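Local coordinates for protein PrgZ (Enterococcus faecalis, PDB 4FAJ) that is a pheromone receptor that binds peptide outside the cell as a membrane-anchored substrate-binding protein and probably takes part in peptide uptake, at residues A474-F479 / K509-L514; D500-D505 / K515-L520; A129-G134 / A232-G237. One frame throughout, in Å; residues are numbered along the deposited sequence.

In the fold
Contacts 1 and 2 lie side by side, their centres about 8 Å apart, and share helix 510-524. Contact 1 ties the turn leading into helix 477-480 to the first turn of that shared helix. Contact 2 brings residues 500-505, on and just after helix 497-502, against the next turns of helix 510-524. Their segments alternate along the chain, and the two contacts touch, for instance through L514 and L503. Contact 3 comes earlier in the chain. It joins two loops, before helix 139-150 and before strand 239-243, with its centre about 36 Å from that of contact 1 and about 41 Å from that of contact 2. Contacts 1 and 2 thus form one joined packing region, and contact 3 is a separate loop-to-loop junction.

Contact 1 (A474-F479 / K509-L514); sequences ADPISF and KRWQEL
D475 OD1 accepts two bonds, one from R510 NH2 across the contact and one from the backbone N of I477. The second is a capping bond: D475 sits before the turn that leads into helix 477-480 in this family 5 solute-binding protein. OD1 takes I477 N on its anti lone pair, at 3.0 Å. R510 NH2 reaches OD1 at 2.9 Å from above the carboxylate plane, 36° out of it. R510 NH1 goes to D475 OD2 at 3.0 Å and uses the syn lone pair. The salt bridge is therefore end-on, with one nitrogen to each oxygen. The two flat groups are not coplanar; their planes stand 45° apart. The R510 chain is extended from CG to NE, with CG anti to its backbone N (chi1 175°). It carries the guanidinium out to meet D475 tip to tip. The capping bond ties the carboxylate to the backbone, and the arginine fixes it from the other side of the contact. Pairing with R510 and the I477 N-H probably offsets the cost of burying the D475 carboxylate and would favour its charged form.

Apolar groups flank the bridge. L514 CD1 lies 3.6 Å above the guanidinium plane, over its centre. I477 CG2 comes to the edge of the same group, in its plane. Beside the bridge is a separate contact of P476 with W511, their side chains crossing at about a right angle. F381 lies by both residues and meets the W511 ring edge-to-face. The joint thus fastens the first turn of helix 510-524 to the turn leading into helix 477-480. On its proline side, P476 CD stands 4.0 Å from W511 CZ3.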
loop_
_atom_site.group_PDB
_atom_site.type_symbol
_atom_site.label_atom_id
_atom_site.label_comp_id
_atom_site.label_asym_id
_atom_site.label_seq_id
_atom_site.Cartn_x
_atom_site.Cartn_y
_atom_site.Cartn_z
ATOM N N ALA A 474 3.233 6.672 -9.259
ATOM C CA ALA A 474 4.103 6.046 -10.283
ATOM C C ALA A 474 5.524 6.610 -10.330
ATOM O O ALA A 474 5.940 7.182 -11.336
ATOM C CB ALA A 474 3.460 6.149 -11.685
ATOM N N ASP A 475 6.260 6.468 -9.237
ATOM C CA ASP A 475 7.653 6.868 -9.196
ATOM C C ASP A 475 8.386 5.858 -8.312
ATOM O O ASP A 475 7.838 5.412 -7.292
ATOM C CB ASP A 475 7.806 8.299 -8.657
ATOM C CG ASP A 475 9.217 8.825 -8.788
ATOM O OD1 ASP A 475 10.073 8.440 -7.971
ATOM O OD2 ASP A 475 9.485 9.632 -9.717
ATOM N N PRO A 476 9.617 5.482 -8.699
ATOM C CA PRO A 476 10.369 4.505 -7.908
ATOM C C PRO A 476 10.505 4.876 -6.423
ATOM O O PRO A 476 10.595 3.976 -5.569
ATOM C CB PRO A 476 11.746 4.467 -8.579
ATOM C CG PRO A 476 11.573 5.035 -9.909
ATOM C CD PRO A 476 10.326 5.875 -9.934
ATOM N N ILE A 477 10.488 6.172 -6.111
ATOM C CA ILE A 477 10.659 6.623 -4.727
ATOM C C ILE A 477 9.515 6.159 -3.797
ATOM O O ILE A 477 9.724 6.048 -2.603
ATOM C CB ILE A 477 10.854 8.173 -4.640
ATOM C CG1 ILE A 477 11.443 8.629 -3.299
ATOM C CG2 ILE A 477 9.528 8.900 -4.836
ATOM C CD1 ILE A 477 12.712 7.937 -2.844
ATOM N N SER A 478 8.331 5.852 -4.327
ATOM C CA SER A 478 7.256 5.312 -3.466
ATOM C C SER A 478 7.750 4.037 -2.755
ATOM O O SER A 478 7.521 3.862 -1.553
ATOM C CB SER A 478 5.967 5.053 -4.253
ATOM O OG SER A 478 4.955 4.522 -3.399
ATOM N N PHE A 479 8.483 3.186 -3.482
ATOM C CA PHE A 479 9.109 2.007 -2.878
ATOM C C PHE A 479 10.382 2.296 -2.086
ATOM O O PHE A 479 10.538 1.826 -0.950
ATOM C CB PHE A 479 9.458 0.984 -3.956
ATOM C CG PHE A 479 8.300 0.130 -4.366
ATOM C CD1 PHE A 479 7.389 0.594 -5.285
ATOM C CD2 PHE A 479 8.123 -1.137 -3.814
ATOM C CE1 PHE A 479 6.308 -0.178 -5.665
ATOM C CE2 PHE A 479 7.036 -1.929 -4.207
ATOM C CZ PHE A 479 6.138 -1.436 -5.113
ATOM N N LYS A 509 20.184 13.583 -13.258
ATOM C CA LYS A 509 20.550 12.181 -13.109
ATOM C C LYS A 509 19.730 11.432 -12.046
ATOM O O LYS A 509 20.088 10.317 -11.696
ATOM C CB LYS A 509 22.028 12.072 -12.728
ATOM C CG LYS A 509 22.991 12.668 -13.739
ATOM C CD LYS A 509 22.951 11.909 -15.072
ATOM C CE LYS A 509 24.361 11.596 -15.575
ATOM N NZ LYS A 509 25.231 12.809 -15.608
ATOM N N ARG A 510 18.631 12.020 -11.570
ATOM C CA ARG A 510 17.846 11.441 -10.471
ATOM C C ARG A 510 17.523 9.963 -10.714
ATOM O O ARG A 510 17.740 9.128 -9.832
ATOM C CB ARG A 510 16.556 12.233 -10.249
ATOM C CG ARG A 510 15.629 11.629 -9.197
ATOM C CD ARG A 510 14.446 12.517 -8.917
ATOM N NE ARG A 510 13.558 11.910 -7.937
ATOM C CZ ARG A 510 12.541 11.095 -8.224
ATOM N NH1 ARG A 510 12.246 10.772 -9.483
ATOM N NH2 ARG A 510 11.809 10.605 -7.239
ATOM N N TRP A 511 17.024 9.661 -11.914
ATOM C CA TRP A 511 16.654 8.302 -12.315
ATOM C C TRP A 511 17.797 7.326 -12.105
ATOM O O TRP A 511 17.618 6.238 -11.555
ATOM C CB TRP A 511 16.271 8.302 -13.796
ATOM C CG TRP A 511 15.463 7.137 -14.276
ATOM C CD1 TRP A 511 15.897 6.090 -15.045
ATOM C CD2 TRP A 511 14.059 6.947 -14.099
ATOM N NE1 TRP A 511 14.849 5.244 -15.332
ATOM C CE2 TRP A 511 13.709 5.752 -14.767
ATOM C CE3 TRP A 511 13.060 7.660 -13.420
ATOM C CZ2 TRP A 511 12.406 5.260 -14.777
ATOM C CZ3 TRP A 511 11.768 7.169 -13.439
ATOM C CH2 TRP A 511 11.452 5.985 -14.115
ATOM N N GLN A 512 18.982 7.744 -12.524
ATOM C CA GLN A 512 20.156 6.911 -12.442
ATOM C C GLN A 512 20.577 6.749 -10.980
ATOM O O GLN A 512 21.027 5.675 -10.575
ATOM C CB GLN A 512 21.299 7.504 -13.276
ATOM C CG GLN A 512 21.108 7.382 -14.805
ATOM C CD GLN A 512 19.988 8.266 -15.364
ATOM O OE1 GLN A 512 19.675 9.334 -14.816
ATOM N NE2 GLN A 512 19.361 7.805 -16.458
ATOM N N GLU A 513 20.417 7.810 -10.194
ATOM C CA GLU A 513 20.818 7.766 -8.789
ATOM C C GLU A 513 19.900 6.878 -7.972
ATOM O O GLU A 513 20.371 6.140 -7.105
ATOM C CB GLU A 513 20.903 9.172 -8.188
ATOM C CG GLU A 513 21.966 10.041 -8.846
ATOM C CD GLU A 513 23.358 9.460 -8.732
ATOM O OE1 GLU A 513 23.902 9.443 -7.607
ATOM O OE2 GLU A 513 23.912 9.029 -9.769
ATOM N N LEU A 514 18.599 6.936 -8.246
ATOM C CA LEU A 514 17.650 6.034 -7.599
ATOM C C LEU A 514 17.915 4.575 -7.967
ATOM O O LEU A 514 17.744 3.696 -7.134
ATOM C CB LEU A 514 16.204 6.394 -7.947
ATOM C CG LEU A 514 15.680 7.737 -7.428
ATOM C CD1 LEU A 514 14.183 7.889 -7.773
ATOM C CD2 LEU A 514 15.918 7.908 -5.933
#

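Contact 2 (D500-D505 / K515-L520); sequences DELLKD and KKAEKL
L502 and A517 meet CB to CB at 3.8 Å, where L502 of helix 497-502 packs on helix 510-524. L502 CG lies anti to its carbonyl carbon (chi1 -72°), and the branch brings CD1 over the backbone of the second helix. CD1 is 3.7 Å from A517 N and 4.1 Å from K516 CB. It also comes within 4.4 Å of L520 CD2, one turn further on. L503 adds a second contact to the alanine, with CD2 4.1 Å from A517 CB. The small methyl of A517 lets the backbones come close: the CA atoms of L502 and A517 are 5.8 Å apart.

Further out, the chain turns back through a type I beta turn from L502 to D505. L503 also reaches I477 and L480 of helix 477-480, while Y499 touches A517 and L520. K516 meets L502 CD1 with its backbone carbon and CB; its NZ is in a salt bridge with E513. No hydrogen bond or salt bridge crosses between 500-505 and 515-520. Their cohesion therefore rests on van der Waals and hydrophobic packing of leucine side chains on A517, on K516 CB and on the backbone of helix 510-524.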
loop_
_atom_site.group_PDB
_atom_site.type_symbol
_atom_site.label_atom_id
_atom_site.label_comp_id
_atom_site.label_asym_id
_atom_site.label_seq_id
_atom_site.Cartn_x
_atom_site.Cartn_y
_atom_site.Cartn_z
ATOM N N ASP A 500 20.428 6.440 1.874
ATOM C CA ASP A 500 19.602 7.571 2.288
ATOM C C ASP A 500 19.870 8.813 1.414
ATOM O O ASP A 500 18.930 9.510 0.994
ATOM C CB ASP A 500 19.857 7.931 3.766
ATOM C CG ASP A 500 19.400 6.853 4.751
ATOM O OD1 ASP A 500 18.607 5.953 4.384
ATOM O OD2 ASP A 500 19.845 6.910 5.921
ATOM N N GLU A 501 21.148 9.065 1.128
ATOM C CA GLU A 501 21.569 10.259 0.398
ATOM C C GLU A 501 21.216 10.167 -1.092
ATOM O O GLU A 501 20.755 11.146 -1.662
ATOM C CB GLU A 501 23.068 10.527 0.620
ATOM C CG GLU A 501 23.697 11.621 -0.241
ATOM C CD GLU A 501 23.106 13.007 -0.051
ATOM O OE1 GLU A 501 22.392 13.257 0.950
ATOM O OE2 GLU A 501 23.380 13.868 -0.917
ATOM N N LEU A 502 21.411 8.995 -1.703
ATOM C CA LEU A 502 20.989 8.760 -3.114
ATOM C C LEU A 502 19.513 9.077 -3.349
ATOM O O LEU A 502 19.149 9.645 -4.388
ATOM C CB LEU A 502 21.279 7.312 -3.542
ATOM C CG LEU A 502 22.753 6.974 -3.752
ATOM C CD1 LEU A 502 22.969 5.452 -3.812
ATOM C CD2 LEU A 502 23.340 7.700 -4.999
ATOM N N LEU A 503 18.671 8.743 -2.372
ATOM C CA LEU A 503 17.249 9.074 -2.433
ATOM C C LEU A 503 16.956 10.571 -2.547
ATOM O O LEU A 503 15.870 10.936 -2.982
ATOM C CB LEU A 503 16.510 8.548 -1.196
ATOM C CG LEU A 503 16.544 7.049 -0.901
ATOM C CD1 LEU A 503 15.570 6.723 0.233
ATOM C CD2 LEU A 503 16.220 6.253 -2.142
ATOM N N LYS A 504 17.898 11.427 -2.147
ATOM C CA LYS A 504 17.646 12.877 -2.116
ATOM C C LYS A 504 17.982 13.582 -3.426
ATOM O O LYS A 504 17.740 14.784 -3.574
ATOM C CB LYS A 504 18.408 13.514 -0.956
ATOM C CG LYS A 504 17.817 13.154 0.388
ATOM C CD LYS A 504 18.701 13.595 1.535
ATOM C CE LYS A 504 18.016 13.383 2.881
ATOM N NZ LYS A 504 18.925 12.751 3.886
ATOM N N ASP A 505 18.522 12.844 -4.388
ATOM C CA ASP A 505 18.975 13.457 -5.624
ATOM C C ASP A 505 17.829 14.131 -6.376
ATOM O O ASP A 505 16.781 13.526 -6.591
ATOM C CB ASP A 505 19.650 12.431 -6.524
ATOM C CG ASP A 505 20.535 13.082 -7.561
ATOM O OD1 ASP A 505 20.014 13.490 -8.622
ATOM O OD2 ASP A 505 21.759 13.182 -7.302
ATOM N N LYS A 515 18.347 4.313 -9.197
ATOM C CA LYS A 515 18.699 2.939 -9.580
ATOM C C LYS A 515 19.943 2.471 -8.829
ATOM O O LYS A 515 20.044 1.299 -8.443
ATOM C CB LYS A 515 18.890 2.803 -11.094
ATOM C CG LYS A 515 18.874 1.355 -11.600
ATOM C CD LYS A 515 17.497 0.729 -11.391
ATOM C CE LYS A 515 17.347 -0.637 -11.976
ATOM N NZ LYS A 515 16.033 -1.214 -11.584
ATOM N N LYS A 516 20.881 3.388 -8.604
ATOM C CA LYS A 516 22.055 3.074 -7.796
ATOM C C LYS A 516 21.622 2.705 -6.380
ATOM O O LYS A 516 22.175 1.781 -5.788
ATOM C CB LYS A 516 23.037 4.241 -7.741
ATOM C CG LYS A 516 23.873 4.440 -8.983
ATOM C CD LYS A 516 24.727 5.719 -8.852
ATOM C CE LYS A 516 25.534 5.980 -10.122
ATOM N NZ LYS A 516 26.203 7.325 -10.092
ATOM N N ALA A 517 20.657 3.445 -5.837
ATOM C CA ALA A 517 20.155 3.167 -4.489
ATOM C C ALA A 517 19.547 1.769 -4.443
ATOM O O ALA A 517 19.861 0.992 -3.554
ATOM C CB ALA A 517 19.155 4.212 -4.049
ATOM N N GLU A 518 18.703 1.430 -5.416
ATOM C CA GLU A 518 18.116 0.077 -5.455
ATOM C C GLU A 518 19.213 -0.989 -5.447
ATOM O O GLU A 518 19.147 -1.957 -4.672
ATOM C CB GLU A 518 17.203 -0.095 -6.674
ATOM C CG GLU A 518 16.390 -1.378 -6.656
ATOM C CD GLU A 518 15.570 -1.606 -7.911
ATOM O OE1 GLU A 518 15.851 -0.966 -8.939
ATOM O OE2 GLU A 518 14.655 -2.465 -7.872
ATOM N N LYS A 519 20.251 -0.785 -6.256
ATOM C CA LYS A 519 21.353 -1.733 -6.318
ATOM C C LYS A 519 22.115 -1.840 -4.988
ATOM O O LYS A 519 22.468 -2.944 -4.576
ATOM C CB LYS A 519 22.306 -1.385 -7.470
ATOM C CG LYS A 519 21.691 -1.560 -8.849
ATOM C CD LYS A 519 22.649 -1.114 -9.941
ATOM C CE LYS A 519 21.929 -1.037 -11.267
ATOM N NZ LYS A 519 22.831 -0.596 -12.351
ATOM N N LEU A 520 22.355 -0.716 -4.316
ATOM C CA LEU A 520 22.997 -0.739 -3.000
ATOM C C LEU A 520 22.145 -1.550 -1.987
ATOM O O LEU A 520 22.664 -2.357 -1.222
ATOM C CB LEU A 520 23.215 0.688 -2.496
ATOM C CG LEU A 520 23.933 0.898 -1.168
ATOM C CD1 LEU A 520 25.246 0.133 -1.124
ATOM C CD2 LEU A 520 24.160 2.406 -0.929
#

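Contact 3 (A129-G134 / A232-G237); sequences AKWSDG and AIVTNG
W131 CG lies anti to its carbonyl carbon (chi1 -64°), which brings the six-membered part of the indole to the backbone of V234-N236. N236 CG sits between its backbone N and carbonyl carbon, which puts the amide beside the indole, with CG 4.0 Å from W131 CZ3. The backbone position of N236 brings its CB 3.7 Å from W131 CE3. The motif on one side is a type I beta turn from W131 to G134. On the other side is an irregular run that leads into strand 239-243. T235 O lies at the ring edge, in the plane of the indole, 3.6 Å from W131 CE3. The amide of N236 and the indole are turned only 27° apart.

The link between the backbones is a single hydrogen bond. S132 N gives it to T235 O at 2.8 Å, with the donor nearly in line with the carbonyl (C=O...N 164°). T235 O therefore accepts from S132 while it borders the indole. The polar ends of W131 and N236 are held outside the pair: W131 NE1 bonds D141 OD2 of helix 139-150, and N236 OD1 accepts from E92 N. These bonds help to fix how the ring and the amide are turned.

V234 packs beside the turn, with CG1 4.0 Å from W131 CE3. At the turn's end, G134 N bonds back to W131 O. The positive phi of G134 suits glycine, since a side chain there would press on the carbonyl of D133. A water lies 2.7 Å from S132 OG and also accepts a weak bond from T235 N at 3.4 Å.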
loop_
_atom_site.group_PDB
_atom_site.type_symbol
_atom_site.label_atom_id
_atom_site.label_comp_id
_atom_site.label_asym_id
_atom_site.label_seq_id
_atom_site.Cartn_x
_atom_site.Cartn_y
_atom_site.Cartn_z
ATOM N N ALA A 129 -18.575 21.425 -2.463
ATOM C CA ALA A 129 -17.910 20.279 -1.836
ATOM C C ALA A 129 -18.376 20.214 -0.380
ATOM O O ALA A 129 -18.247 21.198 0.351
ATOM C CB ALA A 129 -16.411 20.427 -1.918
ATOM N N LYS A 130 -18.967 19.081 0.017
ATOM C CA LYS A 130 -19.618 18.948 1.335
ATOM C C LYS A 130 -19.266 17.669 2.111
ATOM O O LYS A 130 -19.035 16.598 1.519
ATOM C CB LYS A 130 -21.145 18.988 1.185
ATOM C CG LYS A 130 -21.718 20.328 0.776
ATOM C CD LYS A 130 -23.202 20.223 0.456
ATOM C CE LYS A 130 -23.757 21.569 0.006
ATOM N NZ LYS A 130 -25.220 21.511 -0.314
ATOM N N TRP A 131 -19.253 17.799 3.437
ATOM C CA TRP A 131 -19.263 16.658 4.359
ATOM C C TRP A 131 -20.622 15.970 4.306
ATOM O O TRP A 131 -21.612 16.566 3.873
ATOM C CB TRP A 131 -18.971 17.139 5.791
ATOM C CG TRP A 131 -17.589 17.711 5.897
ATOM C CD1 TRP A 131 -17.243 19.030 6.009
ATOM C CD2 TRP A 131 -16.369 16.977 5.848
ATOM N NE1 TRP A 131 -15.874 19.160 6.043
ATOM C CE2 TRP A 131 -15.312 17.912 5.940
ATOM C CE3 TRP A 131 -16.064 15.623 5.739
ATOM C CZ2 TRP A 131 -13.973 17.526 5.934
ATOM C CZ3 TRP A 131 -14.734 15.239 5.729
ATOM C CH2 TRP A 131 -13.702 16.188 5.831
ATOM N N SER A 132 -20.674 14.720 4.753
ATOM C CA SER A 132 -21.926 13.953 4.758
ATOM C C SER A 132 -23.057 14.602 5.571
ATOM O O SER A 132 -24.230 14.305 5.333
ATOM C CB SER A 132 -21.687 12.533 5.279
ATOM O OG SER A 132 -21.348 12.543 6.654
ATOM N N ASP A 133 -22.708 15.476 6.518
ATOM C CA ASP A 133 -23.701 16.233 7.290
ATOM C C ASP A 133 -24.178 17.511 6.598
ATOM O O ASP A 133 -24.885 18.308 7.206
ATOM C CB ASP A 133 -23.187 16.555 8.711
ATOM C CG ASP A 133 -21.971 17.472 8.723
ATOM O OD1 ASP A 133 -21.603 18.028 7.665
ATOM O OD2 ASP A 133 -21.361 17.621 9.811
ATOM N N GLY A 134 -23.770 17.727 5.348
ATOM C CA GLY A 134 -24.259 18.860 4.569
ATOM C C GLY A 134 -23.418 20.123 4.670
ATOM O O GLY A 134 -23.656 21.082 3.926
ATOM N N ALA A 232 -17.743 7.229 14.828
ATOM C CA ALA A 232 -16.759 8.237 15.236
ATOM C C ALA A 232 -15.988 8.812 14.035
ATOM O O ALA A 232 -14.807 9.140 14.144
ATOM C CB ALA A 232 -15.794 7.637 16.260
ATOM N N ILE A 233 -16.666 8.910 12.896
ATOM C CA ILE A 233 -16.098 9.517 11.682
ATOM C C ILE A 233 -17.155 10.383 11.007
ATOM O O ILE A 233 -18.350 10.186 11.214
ATOM C CB ILE A 233 -15.594 8.447 10.672
ATOM C CG1 ILE A 233 -16.725 7.507 10.248
ATOM C CG2 ILE A 233 -14.457 7.625 11.269
ATOM C CD1 ILE A 233 -16.321 6.496 9.164
ATOM N N VAL A 234 -16.693 11.344 10.209
ATOM C CA VAL A 234 -17.544 12.112 9.310
ATOM C C VAL A 234 -16.848 12.090 7.953
ATOM O O VAL A 234 -15.695 12.518 7.826
ATOM C CB VAL A 234 -17.750 13.568 9.788
ATOM C CG1 VAL A 234 -18.433 14.407 8.705
ATOM C CG2 VAL A 234 -18.597 13.590 11.058
ATOM N N THR A 235 -17.535 11.561 6.952
ATOM C CA THR A 235 -16.928 11.312 5.649
ATOM C C THR A 235 -17.531 12.215 4.574
ATOM O O THR A 235 -18.438 12.998 4.854
ATOM C CB THR A 235 -17.072 9.838 5.266
ATOM O OG1 THR A 235 -18.457 9.514 5.108
ATOM C CG2 THR A 235 -16.432 8.952 6.336
ATOM N N ASN A 236 -17.005 12.129 3.357
ATOM C CA ASN A 236 -17.375 13.084 2.306
ATOM C C ASN A 236 -17.373 12.534 0.888
ATOM O O ASN A 236 -17.300 13.313 -0.074
ATOM C CB ASN A 236 -16.403 14.267 2.349
ATOM C CG ASN A 236 -14.974 13.853 2.024
ATOM O OD1 ASN A 236 -14.590 12.698 2.228
ATOM N ND2 ASN A 236 -14.180 14.794 1.515
ATOM N N GLY A 237 -17.455 11.212 0.743
ATOM C CA GLY A 237 -17.269 10.561 -0.546
ATOM C C GLY A 237 -18.537 10.118 -1.243
ATOM O O GLY A 237 -19.638 10.479 -0.854
HETATM O O HOH W 1 -20.551 10.107 7.549
#